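Local structure of VirX1 (Cyanophage Syn10, 6QGM) at residues B[5-10]-B[21-26]; B[15-20]-B[184-189]; B[78-83]-B[89-94]; B[403-408]-B[460-465]; B[235-240]-B[339-344]. The protein iodinates diverse substrates as a viral halogenase of the tryptophan halogenase family, whose members typically depend on a reduced flavin. All coordinates share one frame; numbering follows the deposited sequence.

Contact 1 (B[5-10]-B[21-26]); sequences ESVAIV and AALSKL
Val7 and Ile9 of the strand both turn their side chains toward Leu23 of the helix, and nearly all that crosses between them passes through one leucine methyl. Followed outward, Leu23 starts with CB, which points at the strand but makes no close contact with Val7 or Ile9, leaving the reach to the tip. CG lies anti to the carbonyl carbon (chi1 -74°), and CD1 continues the chain away from CA (chi2 -175°). CD1 is thereby carried to 4.0 Å from Val7 CG1; the two side chains meet at about a right angle. The same Leu23 CD1 is 4.4 Å from Ile9 CD1, so it bridges two residues two places apart on one strand face. This is the first half of a beta-alpha-beta unit, strand 6-10, helix 14-26 and strand 31-36, in a Rossmann-like fold: the helix following the strand packs over the parallel part of a mixed sheet. Ile32 and Ile223, on the strands flanking 6-10, also touch Leu23, as does Val370 of helix 360-373. On the next residue, Ser24 OG bonds at 2.8 Å to Ala21 O, one turn back, tilted 28° from the carbonyl plane; that oxygen also accepts from Lys25 N.

Contact 2 (B[15-20]-B[184-189]); sequences SGWMTA and NGVKHI
Trp17 and His188 form the aromatic part of this contact, an edge-to-face (T-shaped) pair whose six-membered and imidazole centroids are 5.3 Å apart, with planes at 66°. The indole supplies the edge: Trp17 CZ2 and CH2 are turned toward the histidine face, with CZ2 3.8 Å from His188 NE2. His188 reaches there because its CG stands anti to the backbone N (chi1 -164°), while the long indole spans the gap from a CB that does not itself point at the strand.

Apolar contacts come from Val186. Its CG1 rests 4.1 Å from Ala20 CB and 4.3 Å from Trp17 CZ3, while Val186 CG2 lies 3.8 Å from Ala20 O. Both valine methyls thus meet Ala20, CG1 at its side chain and CG2 at its carbonyl oxygen. That helix, 14-26, follows the glycine-rich turn after the first strand; Gly16 would be the last glycine of a GxGxxG sequence, consistent with a Rossmann-type dinucleotide-binding fold. Val186 leads into strand 187-198, which pairs in parallel with strand 31-36.

Polar bonds lie within or next to each segment or run to Glu36. Gly185, with positive phi, is the C-prime residue of a Schellman motif ending helix 169-181, where Val186 N bonds to Ala181 O and Gly185 N to Leu182 O. Glu36 accepts from Trp17 NE1 and, weakly, pairs with His188 NE2. Within the helix, Thr19 OG1 and Thr19 N reach Ser15 O from opposite faces of its plane, the hydroxyl at 2.6 Å.

Contact 3 (B[78-83]-B[89-94]); sequences SIRFTN and GEVFEY
A beta hairpin, strands 78-82 and 91-95 at one margin of a seven-stranded mixed sheet, brings Arg80 against Glu93 and Phe81 against Phe92. The strands run antiparallel at 156°. In the hydrogen-bonded pair Phe81 with Phe92, Phe81 N donates to Phe92 O at 2.8 Å; Ile79 and Tyr94 form the next such pair. Toward the turn, Asn83 OD1 takes Gly89 N in its carbonyl plane at 2.9 Å.

On one face the phenylalanines meet unevenly. Phe92 CG occupies the crowded position between backbone N and carbonyl carbon (chi1 64°), bringing its ring under Phe81 CB, which lies 3.7 Å from the ring centroid in a CH-pi contact. The two rings are nearly parallel but slid apart.

On the opposite face Arg80 grips Glu93 side-on: NE and NH2 each lie 2.8 Å from Glu93 OE2. OE2 lies in the guanidinium plane, while both nitrogens approach it on the syn side, tilted out of the carboxylate plane. Ser78 OG bonds at 2.9 Å to the anti lone pair of Glu93 OE1. With both oxygens engaged, the buried carboxylate is held against rotation, and the arginine would probably favour its ionised form.

Contact 4 (B[403-408]-B[460-465]); sequences VAMHYA and NGISFI
Ile465 lies over one face of the His406 ring, the more intimate half of this packing between the end of helix 382-408 and the start of helix 462-468. Its CG1 is 4.0 Å from the imidazole centroid, 25° off the normal and offset toward the rim, a CH-pi contact. The isoleucine spreads around that point: CD1 comes nearest the ring nitrogen, 3.4 Å from His406 NE2, while CG2 settles 3.9 Å from His406 CA. Both residues are buried, and three isoleucine carbons, CG1, CG2 and CD1, touch the histidine.

The other half is sparser. Met405, its chain extended beyond CG (chi2 -171°), sends the sulfur across to Ile462, where SD lies 3.6 Å from CG1 and 3.7 Å from CD1. Ile462 is partly exposed, so this part lies nearer solvent; helix 441-451 backs the methionine through Thr441 and Trp442. Gly461 sits at the N-cap position, just ahead of helix 462-468.

The histidine is positioned from outside the pair. Its ND1 bonds to Phe402 O one turn back, and NE2 to Glu355 OE2, while the Phe81 ring also meets it. Having both nitrogens engaged should fix the rotation of the imidazole, so Ile465 packs on a ring already set in place: an apolar cover over a polar group whose hydrogen bonds run round its rim.

Contact 5 (B[235-240]-B[339-344]); sequences EFMGEA and NNCVGI
Met237 spans the gap to the strand, setting its CG 4.0 Å from Cys341 CB. This touch is free of model strain. Beyond CG the methionine bends at chi2 (-63°), and its end lies beside Asn339; the modelled methyl comes too near the asparagine amide, so the exact placing of that methyl is doubtful. Cys341 faces the methionine through CB, its SG being anti to the backbone N (chi1 163°).

Around this pair, Phe206 touches both Met237 and Cys341, and Val338 also packs on Met237, so apolar strand residues line part of the methionine. Farther out, polar bonds anchor each segment. Glu239 makes a salt bridge with Arg335 and bonds to Thr334, while Phe236 O takes Lys198 NZ. On the other side Asn340 OD1 accepts from Phe206 N.

Backbone geometry places the two segments. Gly238, with positive phi, lets the chain turn toward Glu239. Val342 bonds through its backbone to Tyr222 and Asp224, fixing strand 341-343 in parallel beside strand 221-224. The turn that follows helix 231-236 thus packs on a strand of the same sheet that carries the first strand, 6-10, consistent with the parallel core of a Rossmann-like dinucleotide-binding fold in this halogenase family.

Overall arrangement
Contacts 1, 2 and 5 belong to the eight-stranded Rossmann-like sheet; contact 3 is the hairpin at the margin of the seven-stranded sheet, about 39 Å from contact 1 between centres, and contact 4 packs two helices beside it. Contacts 1 and 2 share helix 14-26, Ile9 packing on Ala20; Thr19 in turn meets Ile344 of contact 5. Contacts 3 and 4 join through Phe81 with His406 and Tyr94 with Phe464. Contacts 1, 2 and 4 are mainly buried, 3 and 5 only partly. Chemistry follows place: aliphatic between helix and sheet in contact 1, aromatic and aliphatic in 2, backbone bonds with a salt bridge in 3, a CH-pi cover on a histidine in 4, a sparse methionine-cysteine touch in 5.

Contact 1 (B[5-10]-B[21-26])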
# COMPACT_ATOMS: atom_id res chain seq x y z
N GLU B 5 -32.76 13.11 15.50
CA GLU B 5 -33.94 12.51 16.17
C GLU B 5 -35.04 12.26 15.13
O GLU B 5 -35.76 11.26 15.25
CB GLU B 5 -34.45 13.39 17.31
CG GLU B 5 -33.43 13.59 18.42
CD GLU B 5 -33.99 14.28 19.66
OE1 GLU B 5 -34.75 15.27 19.48
OE2 GLU B 5 -33.66 13.85 20.80
N SER B 6 -35.18 13.16 14.16
CA SER B 6 -36.22 13.06 13.11
C SER B 6 -35.57 13.09 11.74
O SER B 6 -34.54 13.76 11.57
CB SER B 6 -37.24 14.15 13.25
OG SER B 6 -36.68 15.40 12.92
N VAL B 7 -36.19 12.40 10.79
CA VAL B 7 -35.68 12.24 9.40
C VAL B 7 -36.84 12.51 8.43
O VAL B 7 -37.95 12.00 8.67
CB VAL B 7 -35.05 10.85 9.22
CG1 VAL B 7 -34.77 10.52 7.76
CG2 VAL B 7 -33.78 10.70 10.05
N ALA B 8 -36.59 13.32 7.40
CA ALA B 8 -37.50 13.58 6.26
C ALA B 8 -36.88 13.00 4.99
O ALA B 8 -35.85 13.53 4.52
CB ALA B 8 -37.75 15.06 6.13
N ILE B 9 -37.46 11.92 4.46
CA ILE B 9 -37.04 11.30 3.17
C ILE B 9 -37.88 11.94 2.06
O ILE B 9 -39.11 11.87 2.13
CB ILE B 9 -37.21 9.77 3.23
CG1 ILE B 9 -36.39 9.16 4.36
CG2 ILE B 9 -36.84 9.15 1.89
CD1 ILE B 9 -36.96 7.88 4.94
N VAL B 10 -37.23 12.57 1.07
CA VAL B 10 -37.94 13.12 -0.12
C VAL B 10 -37.75 12.12 -1.27
O VAL B 10 -36.58 11.83 -1.62
CB VAL B 10 -37.43 14.52 -0.49
CG1 VAL B 10 -38.18 15.12 -1.67
CG2 VAL B 10 -37.48 15.46 0.71
N ALA B 21 -38.16 1.95 5.40
CA ALA B 21 -38.31 0.60 6.00
C ALA B 21 -37.11 0.31 6.91
O ALA B 21 -37.34 0.02 8.10
CB ALA B 21 -38.44 -0.44 4.92
N ALA B 22 -35.89 0.39 6.37
CA ALA B 22 -34.61 0.15 7.08
C ALA B 22 -34.54 1.00 8.35
O ALA B 22 -34.35 0.43 9.43
CB ALA B 22 -33.44 0.44 6.18
N LEU B 23 -34.71 2.32 8.22
CA LEU B 23 -34.63 3.28 9.35
C LEU B 23 -35.72 2.95 10.38
O LEU B 23 -35.40 2.91 11.58
CB LEU B 23 -34.75 4.71 8.82
CG LEU B 23 -33.51 5.24 8.08
CD1 LEU B 23 -33.67 6.71 7.69
CD2 LEU B 23 -32.25 5.08 8.91
N SER B 24 -36.96 2.71 9.93
CA SER B 24 -38.13 2.46 10.83
C SER B 24 -37.89 1.19 11.68
O SER B 24 -38.30 1.18 12.85
CB SER B 24 -39.42 2.37 10.05
OG SER B 24 -39.53 1.13 9.37
N LYS B 25 -37.23 0.18 11.11
CA LYS B 25 -37.02 -1.15 11.73
C LYS B 25 -35.71 -1.16 12.53
O LYS B 25 -35.75 -1.59 13.70
CB LYS B 25 -37.04 -2.25 10.67
CG LYS B 25 -36.79 -3.66 11.19
CD LYS B 25 -37.55 -4.74 10.47
CE LYS B 25 -37.28 -6.12 11.04
NZ LYS B 25 -35.84 -6.47 11.00
N LEU B 26 -34.59 -0.69 11.95
CA LEU B 26 -33.23 -0.80 12.56
C LEU B 26 -32.90 0.43 13.43
O LEU B 26 -31.91 0.36 14.17
CB LEU B 26 -32.20 -0.98 11.44
CG LEU B 26 -32.46 -2.13 10.46
CD1 LEU B 26 -31.47 -2.13 9.32
CD2 LEU B 26 -32.41 -3.46 11.17

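Contact 2 (B[15-20]-B[184-189])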
# COMPACT_ATOMS: atom_id res chain seq x y z
N SER B 15 -35.81 3.45 -3.53
CA SER B 15 -34.85 4.18 -2.66
C SER B 15 -35.56 4.79 -1.45
O SER B 15 -35.06 4.62 -0.33
CB SER B 15 -34.08 5.21 -3.45
OG SER B 15 -32.98 4.62 -4.14
N GLY B 16 -36.67 5.47 -1.67
CA GLY B 16 -37.41 6.16 -0.60
C GLY B 16 -37.88 5.17 0.44
O GLY B 16 -37.61 5.37 1.63
N TRP B 17 -38.57 4.11 -0.00
CA TRP B 17 -39.23 3.14 0.89
C TRP B 17 -38.21 2.15 1.46
O TRP B 17 -38.41 1.70 2.60
CB TRP B 17 -40.36 2.45 0.14
CG TRP B 17 -41.50 3.38 -0.09
CD1 TRP B 17 -41.98 3.83 -1.28
CD2 TRP B 17 -42.26 4.04 0.93
NE1 TRP B 17 -43.02 4.69 -1.07
CE2 TRP B 17 -43.21 4.84 0.28
CE3 TRP B 17 -42.24 4.01 2.33
CZ2 TRP B 17 -44.12 5.63 0.98
CZ3 TRP B 17 -43.15 4.78 3.02
CH2 TRP B 17 -44.07 5.58 2.35
N MET B 18 -37.15 1.84 0.72
CA MET B 18 -36.02 1.03 1.21
C MET B 18 -35.40 1.75 2.41
O MET B 18 -35.15 1.09 3.44
CB MET B 18 -34.99 0.77 0.11
CG MET B 18 -35.42 -0.31 -0.84
SD MET B 18 -34.28 -0.53 -2.23
CE MET B 18 -32.84 -1.19 -1.40
N THR B 19 -35.21 3.07 2.30
CA THR B 19 -34.66 3.94 3.37
C THR B 19 -35.66 4.01 4.54
O THR B 19 -35.25 3.75 5.69
CB THR B 19 -34.30 5.33 2.82
OG1 THR B 19 -33.46 5.15 1.68
CG2 THR B 19 -33.60 6.20 3.83
N ALA B 20 -36.93 4.31 4.26
CA ALA B 20 -37.99 4.41 5.29
C ALA B 20 -38.09 3.10 6.08
O ALA B 20 -38.10 3.17 7.32
CB ALA B 20 -39.31 4.78 4.65
N ASN B 184 -44.59 0.61 11.19
CA ASN B 184 -43.56 1.13 12.14
C ASN B 184 -43.68 2.66 12.32
O ASN B 184 -42.80 3.24 12.96
CB ASN B 184 -42.14 0.76 11.70
CG ASN B 184 -41.86 -0.72 11.81
OD1 ASN B 184 -42.56 -1.44 12.52
ND2 ASN B 184 -40.84 -1.18 11.10
N GLY B 185 -44.73 3.28 11.79
CA GLY B 185 -45.10 4.67 12.11
C GLY B 185 -44.41 5.68 11.21
O GLY B 185 -44.40 6.87 11.58
N VAL B 186 -43.85 5.27 10.07
CA VAL B 186 -43.35 6.24 9.06
C VAL B 186 -44.55 7.08 8.62
O VAL B 186 -45.56 6.48 8.21
CB VAL B 186 -42.64 5.58 7.86
CG1 VAL B 186 -42.22 6.60 6.81
CG2 VAL B 186 -41.43 4.78 8.30
N LYS B 187 -44.43 8.40 8.73
CA LYS B 187 -45.48 9.39 8.36
C LYS B 187 -45.40 9.65 6.85
O LYS B 187 -44.42 10.24 6.41
CB LYS B 187 -45.29 10.67 9.17
CG LYS B 187 -46.56 11.44 9.43
CD LYS B 187 -46.22 12.65 10.27
CE LYS B 187 -45.39 13.67 9.50
NZ LYS B 187 -44.13 14.07 10.19
N HIS B 188 -46.39 9.19 6.11
CA HIS B 188 -46.54 9.39 4.65
C HIS B 188 -47.12 10.78 4.40
O HIS B 188 -48.22 11.01 4.85
CB HIS B 188 -47.45 8.30 4.07
CG HIS B 188 -47.37 8.16 2.60
ND1 HIS B 188 -48.39 7.60 1.87
CD2 HIS B 188 -46.42 8.52 1.71
CE1 HIS B 188 -48.07 7.61 0.59
NE2 HIS B 188 -46.86 8.16 0.47
N ILE B 189 -46.36 11.65 3.73
CA ILE B 189 -46.77 13.06 3.41
C ILE B 189 -46.86 13.21 1.89
O ILE B 189 -45.81 13.10 1.22
CB ILE B 189 -45.80 14.07 4.04
CG1 ILE B 189 -45.82 13.98 5.57
CG2 ILE B 189 -46.08 15.48 3.54
CD1 ILE B 189 -44.76 14.80 6.24

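Contact 3 (B[78-83]-B[89-94])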
# COMPACT_ATOMS: atom_id res chain seq x y z
N SER B 78 -26.58 -15.61 -11.92
CA SER B 78 -25.43 -15.19 -12.77
C SER B 78 -25.79 -13.94 -13.58
O SER B 78 -26.98 -13.72 -13.86
CB SER B 78 -25.02 -16.33 -13.68
OG SER B 78 -23.84 -15.99 -14.40
N ILE B 79 -24.77 -13.14 -13.93
CA ILE B 79 -24.83 -12.17 -15.06
C ILE B 79 -24.23 -12.87 -16.28
O ILE B 79 -23.09 -13.35 -16.19
CB ILE B 79 -24.08 -10.86 -14.76
CG1 ILE B 79 -24.47 -10.27 -13.41
CG2 ILE B 79 -24.31 -9.87 -15.88
CD1 ILE B 79 -23.71 -9.01 -13.06
N ARG B 80 -24.98 -12.90 -17.37
CA ARG B 80 -24.56 -13.52 -18.66
C ARG B 80 -24.14 -12.39 -19.61
O ARG B 80 -24.85 -11.39 -19.69
CB ARG B 80 -25.71 -14.35 -19.21
CG ARG B 80 -25.52 -14.79 -20.65
CD ARG B 80 -26.56 -15.81 -21.03
NE ARG B 80 -26.41 -16.98 -20.18
CZ ARG B 80 -27.37 -17.84 -19.88
NH1 ARG B 80 -28.58 -17.69 -20.37
NH2 ARG B 80 -27.11 -18.86 -19.09
N PHE B 81 -23.01 -12.57 -20.30
CA PHE B 81 -22.47 -11.61 -21.30
C PHE B 81 -22.49 -12.28 -22.68
O PHE B 81 -21.59 -13.08 -23.00
CB PHE B 81 -21.07 -11.14 -20.89
CG PHE B 81 -21.07 -10.39 -19.58
CD1 PHE B 81 -21.49 -9.07 -19.51
CD2 PHE B 81 -20.67 -11.01 -18.40
CE1 PHE B 81 -21.50 -8.39 -18.30
CE2 PHE B 81 -20.67 -10.33 -17.19
CZ PHE B 81 -21.09 -9.02 -17.14
N THR B 82 -23.52 -11.95 -23.45
CA THR B 82 -23.66 -12.30 -24.88
C THR B 82 -23.07 -11.17 -25.72
O THR B 82 -23.33 -10.00 -25.40
CB THR B 82 -25.12 -12.59 -25.24
OG1 THR B 82 -25.61 -13.58 -24.31
CG2 THR B 82 -25.30 -13.05 -26.67
N ASN B 83 -22.24 -11.52 -26.71
CA ASN B 83 -21.79 -10.65 -27.83
C ASN B 83 -20.68 -9.68 -27.39
O ASN B 83 -20.35 -8.81 -28.18
CB ASN B 83 -22.98 -9.91 -28.45
CG ASN B 83 -22.88 -9.78 -29.95
OD1 ASN B 83 -22.50 -10.71 -30.63
ND2 ASN B 83 -23.25 -8.63 -30.48
N GLY B 89 -22.12 -13.58 -30.92
CA GLY B 89 -23.10 -14.33 -30.12
C GLY B 89 -22.46 -15.19 -29.04
O GLY B 89 -23.20 -15.90 -28.34
N GLU B 90 -21.13 -15.15 -28.89
CA GLU B 90 -20.39 -15.88 -27.83
C GLU B 90 -20.87 -15.41 -26.46
O GLU B 90 -21.20 -14.20 -26.32
CB GLU B 90 -18.87 -15.70 -27.96
CG GLU B 90 -18.38 -14.29 -27.62
CD GLU B 90 -18.66 -13.22 -28.66
OE1 GLU B 90 -18.78 -13.56 -29.87
OE2 GLU B 90 -18.74 -12.04 -28.26
N VAL B 91 -20.87 -16.32 -25.48
CA VAL B 91 -21.46 -16.12 -24.13
C VAL B 91 -20.42 -16.49 -23.07
O VAL B 91 -19.68 -17.44 -23.27
CB VAL B 91 -22.74 -16.94 -23.97
CG1 VAL B 91 -23.40 -16.67 -22.63
CG2 VAL B 91 -23.71 -16.71 -25.11
N PHE B 92 -20.41 -15.75 -21.97
CA PHE B 92 -19.67 -16.12 -20.74
C PHE B 92 -20.47 -15.62 -19.55
O PHE B 92 -21.31 -14.72 -19.71
CB PHE B 92 -18.23 -15.64 -20.81
CG PHE B 92 -18.01 -14.15 -20.87
CD1 PHE B 92 -17.86 -13.40 -19.71
CD2 PHE B 92 -17.86 -13.51 -22.09
CE1 PHE B 92 -17.61 -12.04 -19.77
CE2 PHE B 92 -17.62 -12.14 -22.14
CZ PHE B 92 -17.51 -11.41 -20.99
N GLU B 93 -20.24 -16.23 -18.38
CA GLU B 93 -20.99 -15.91 -17.15
C GLU B 93 -20.04 -15.27 -16.14
O GLU B 93 -18.81 -15.56 -16.17
CB GLU B 93 -21.64 -17.17 -16.59
CG GLU B 93 -22.36 -18.00 -17.63
CD GLU B 93 -23.84 -17.72 -17.85
OE1 GLU B 93 -24.45 -16.96 -17.04
OE2 GLU B 93 -24.40 -18.29 -18.83
N TYR B 94 -20.60 -14.38 -15.32
CA TYR B 94 -20.12 -14.03 -13.96
C TYR B 94 -21.16 -14.58 -12.99
O TYR B 94 -22.13 -13.90 -12.69
CB TYR B 94 -19.92 -12.52 -13.82
CG TYR B 94 -19.37 -12.07 -12.49
CD1 TYR B 94 -18.70 -12.95 -11.66
CD2 TYR B 94 -19.51 -10.75 -12.06
CE1 TYR B 94 -18.17 -12.54 -10.45
CE2 TYR B 94 -18.98 -10.33 -10.85
CZ TYR B 94 -18.32 -11.23 -10.04
OH TYR B 94 -17.78 -10.85 -8.84

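Contact 4 (B[403-408]-B[460-465])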
# COMPACT_ATOMS: atom_id res chain seq x y z
N VAL B 403 -16.62 -2.06 -14.13
CA VAL B 403 -17.56 -1.98 -15.30
C VAL B 403 -16.74 -1.57 -16.53
O VAL B 403 -16.92 -2.19 -17.57
CB VAL B 403 -18.74 -1.04 -15.00
CG1 VAL B 403 -19.54 -0.69 -16.23
CG2 VAL B 403 -19.65 -1.63 -13.95
N ALA B 404 -15.83 -0.60 -16.40
CA ALA B 404 -14.97 -0.12 -17.51
C ALA B 404 -14.13 -1.29 -18.08
O ALA B 404 -13.92 -1.31 -19.31
CB ALA B 404 -14.09 1.02 -17.06
N MET B 405 -13.70 -2.23 -17.23
CA MET B 405 -12.84 -3.37 -17.64
C MET B 405 -13.59 -4.29 -18.61
O MET B 405 -12.91 -4.90 -19.46
CB MET B 405 -12.36 -4.16 -16.43
CG MET B 405 -11.25 -3.48 -15.68
SD MET B 405 -10.50 -4.50 -14.41
CE MET B 405 -9.26 -3.39 -13.76
N HIS B 406 -14.92 -4.38 -18.52
CA HIS B 406 -15.78 -5.18 -19.43
C HIS B 406 -15.63 -4.71 -20.88
O HIS B 406 -15.76 -5.54 -21.79
CB HIS B 406 -17.26 -5.10 -19.03
CG HIS B 406 -17.60 -5.70 -17.71
ND1 HIS B 406 -17.00 -5.30 -16.54
CD2 HIS B 406 -18.49 -6.65 -17.37
CE1 HIS B 406 -17.49 -6.00 -15.53
NE2 HIS B 406 -18.41 -6.82 -16.01
N TYR B 407 -15.42 -3.40 -21.07
CA TYR B 407 -15.26 -2.76 -22.39
C TYR B 407 -13.79 -2.85 -22.82
O TYR B 407 -13.51 -3.26 -23.95
CB TYR B 407 -15.72 -1.29 -22.34
CG TYR B 407 -17.19 -1.07 -22.06
CD1 TYR B 407 -18.13 -1.22 -23.06
CD2 TYR B 407 -17.63 -0.68 -20.81
CE1 TYR B 407 -19.48 -1.01 -22.83
CE2 TYR B 407 -18.97 -0.47 -20.55
CZ TYR B 407 -19.90 -0.64 -21.56
OH TYR B 407 -21.23 -0.43 -21.33
N ALA B 408 -12.90 -2.47 -21.91
CA ALA B 408 -11.47 -2.21 -22.17
C ALA B 408 -10.79 -3.42 -22.81
O ALA B 408 -9.91 -3.22 -23.68
CB ALA B 408 -10.79 -1.84 -20.87
N ASN B 460 -11.35 -10.89 -7.33
CA ASN B 460 -12.75 -11.34 -7.15
C ASN B 460 -13.66 -10.66 -8.18
O ASN B 460 -14.22 -9.61 -7.85
CB ASN B 460 -13.24 -11.12 -5.70
CG ASN B 460 -14.49 -11.91 -5.32
OD1 ASN B 460 -15.36 -12.22 -6.17
ND2 ASN B 460 -14.62 -12.24 -4.03
N GLY B 461 -13.82 -11.27 -9.36
CA GLY B 461 -14.78 -10.80 -10.37
C GLY B 461 -14.10 -10.49 -11.69
O GLY B 461 -14.61 -10.93 -12.75
N ILE B 462 -12.98 -9.77 -11.64
CA ILE B 462 -12.11 -9.47 -12.81
C ILE B 462 -11.79 -10.79 -13.52
O ILE B 462 -11.80 -10.80 -14.78
CB ILE B 462 -10.85 -8.70 -12.39
CG1 ILE B 462 -11.18 -7.23 -12.10
CG2 ILE B 462 -9.75 -8.83 -13.44
CD1 ILE B 462 -10.14 -6.50 -11.30
N SER B 463 -11.50 -11.85 -12.77
CA SER B 463 -11.08 -13.15 -13.33
C SER B 463 -12.13 -13.66 -14.33
O SER B 463 -11.73 -14.07 -15.43
CB SER B 463 -10.79 -14.15 -12.24
OG SER B 463 -9.54 -13.87 -11.65
N PHE B 464 -13.42 -13.57 -14.01
CA PHE B 464 -14.50 -14.09 -14.88
C PHE B 464 -14.59 -13.27 -16.18
O PHE B 464 -14.86 -13.83 -17.24
CB PHE B 464 -15.85 -14.06 -14.17
CG PHE B 464 -15.96 -15.03 -13.02
CD1 PHE B 464 -16.26 -16.37 -13.23
CD2 PHE B 464 -15.72 -14.60 -11.72
CE1 PHE B 464 -16.34 -17.25 -12.17
CE2 PHE B 464 -15.80 -15.48 -10.66
CZ PHE B 464 -16.09 -16.81 -10.89
N ILE B 465 -14.35 -11.97 -16.08
CA ILE B 465 -14.49 -10.99 -17.20
C ILE B 465 -13.32 -11.16 -18.19
O ILE B 465 -13.61 -11.36 -19.39
CB ILE B 465 -14.58 -9.55 -16.65
CG1 ILE B 465 -15.75 -9.38 -15.69
CG2 ILE B 465 -14.65 -8.54 -17.79
CD1 ILE B 465 -17.08 -9.90 -16.21

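Contact 5 (B[235-240]-B[339-344])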
# COMPACT_ATOMS: atom_id res chain seq x y z
N GLU B 235 -29.34 20.12 -6.47
CA GLU B 235 -29.95 21.44 -6.75
C GLU B 235 -29.84 22.31 -5.49
O GLU B 235 -29.07 23.28 -5.52
CB GLU B 235 -31.39 21.35 -7.27
CG GLU B 235 -31.86 22.71 -7.82
CD GLU B 235 -33.26 22.79 -8.41
OE1 GLU B 235 -33.51 22.05 -9.37
OE2 GLU B 235 -34.08 23.62 -7.94
N PHE B 236 -30.57 21.99 -4.42
CA PHE B 236 -30.73 22.87 -3.23
C PHE B 236 -29.38 23.05 -2.51
O PHE B 236 -29.09 24.21 -2.20
CB PHE B 236 -31.78 22.33 -2.26
CG PHE B 236 -33.21 22.32 -2.75
CD1 PHE B 236 -33.59 22.96 -3.92
CD2 PHE B 236 -34.20 21.71 -1.99
CE1 PHE B 236 -34.92 22.97 -4.33
CE2 PHE B 236 -35.53 21.72 -2.40
CZ PHE B 236 -35.89 22.35 -3.57
N MET B 237 -28.62 21.98 -2.24
CA MET B 237 -27.32 22.04 -1.52
C MET B 237 -26.18 22.32 -2.51
O MET B 237 -25.05 22.61 -2.07
CB MET B 237 -27.02 20.75 -0.75
CG MET B 237 -27.91 20.54 0.49
SD MET B 237 -27.74 21.77 1.81
CE MET B 237 -25.96 21.81 1.89
N GLY B 238 -26.47 22.22 -3.81
CA GLY B 238 -25.56 22.62 -4.89
C GLY B 238 -24.34 21.73 -5.04
O GLY B 238 -23.33 22.22 -5.52
N GLU B 239 -24.41 20.46 -4.67
CA GLU B 239 -23.22 19.56 -4.74
C GLU B 239 -22.93 19.21 -6.21
O GLU B 239 -23.83 18.73 -6.92
CB GLU B 239 -23.38 18.30 -3.89
CG GLU B 239 -22.06 17.63 -3.56
CD GLU B 239 -21.06 18.49 -2.80
OE1 GLU B 239 -21.48 19.51 -2.20
OE2 GLU B 239 -19.87 18.15 -2.79
N ALA B 240 -21.68 19.45 -6.62
CA ALA B 240 -21.13 19.20 -7.97
C ALA B 240 -21.32 17.73 -8.36
O ALA B 240 -21.42 16.90 -7.46
CB ALA B 240 -19.67 19.57 -7.99
N ASN B 339 -23.91 19.06 4.55
CA ASN B 339 -24.67 19.66 5.68
C ASN B 339 -25.61 18.59 6.22
O ASN B 339 -25.13 17.45 6.39
CB ASN B 339 -25.34 20.96 5.22
CG ASN B 339 -24.30 21.97 4.84
OD1 ASN B 339 -24.22 22.38 3.70
ND2 ASN B 339 -23.44 22.32 5.79
N ASN B 340 -26.90 18.91 6.39
CA ASN B 340 -27.91 18.03 7.04
C ASN B 340 -28.76 17.33 5.97
O ASN B 340 -29.94 17.09 6.24
CB ASN B 340 -28.75 18.82 8.04
CG ASN B 340 -29.63 19.87 7.41
OD1 ASN B 340 -29.30 20.42 6.35
ND2 ASN B 340 -30.76 20.15 8.04
N CYS B 341 -28.16 16.99 4.83
CA CYS B 341 -28.82 16.31 3.68
C CYS B 341 -27.93 15.16 3.18
O CYS B 341 -26.72 15.41 3.00
CB CYS B 341 -29.11 17.30 2.57
SG CYS B 341 -29.46 16.50 0.97
N VAL B 342 -28.50 13.97 2.96
CA VAL B 342 -27.80 12.75 2.45
C VAL B 342 -28.46 12.30 1.15
O VAL B 342 -29.67 12.12 1.17
CB VAL B 342 -27.84 11.59 3.45
CG1 VAL B 342 -26.98 10.42 2.99
CG2 VAL B 342 -27.41 12.02 4.84
N GLY B 343 -27.66 12.08 0.11
CA GLY B 343 -28.09 11.44 -1.14
C GLY B 343 -28.10 9.93 -1.00
O GLY B 343 -27.04 9.37 -0.61
N ILE B 344 -29.25 9.31 -1.27
CA ILE B 344 -29.42 7.82 -1.32
C ILE B 344 -30.04 7.47 -2.67
O ILE B 344 -31.13 7.99 -2.98
CB ILE B 344 -30.27 7.31 -0.13
CG1 ILE B 344 -29.64 7.73 1.21
CG2 ILE B 344 -30.51 5.81 -0.21
CD1 ILE B 344 -30.01 6.88 2.40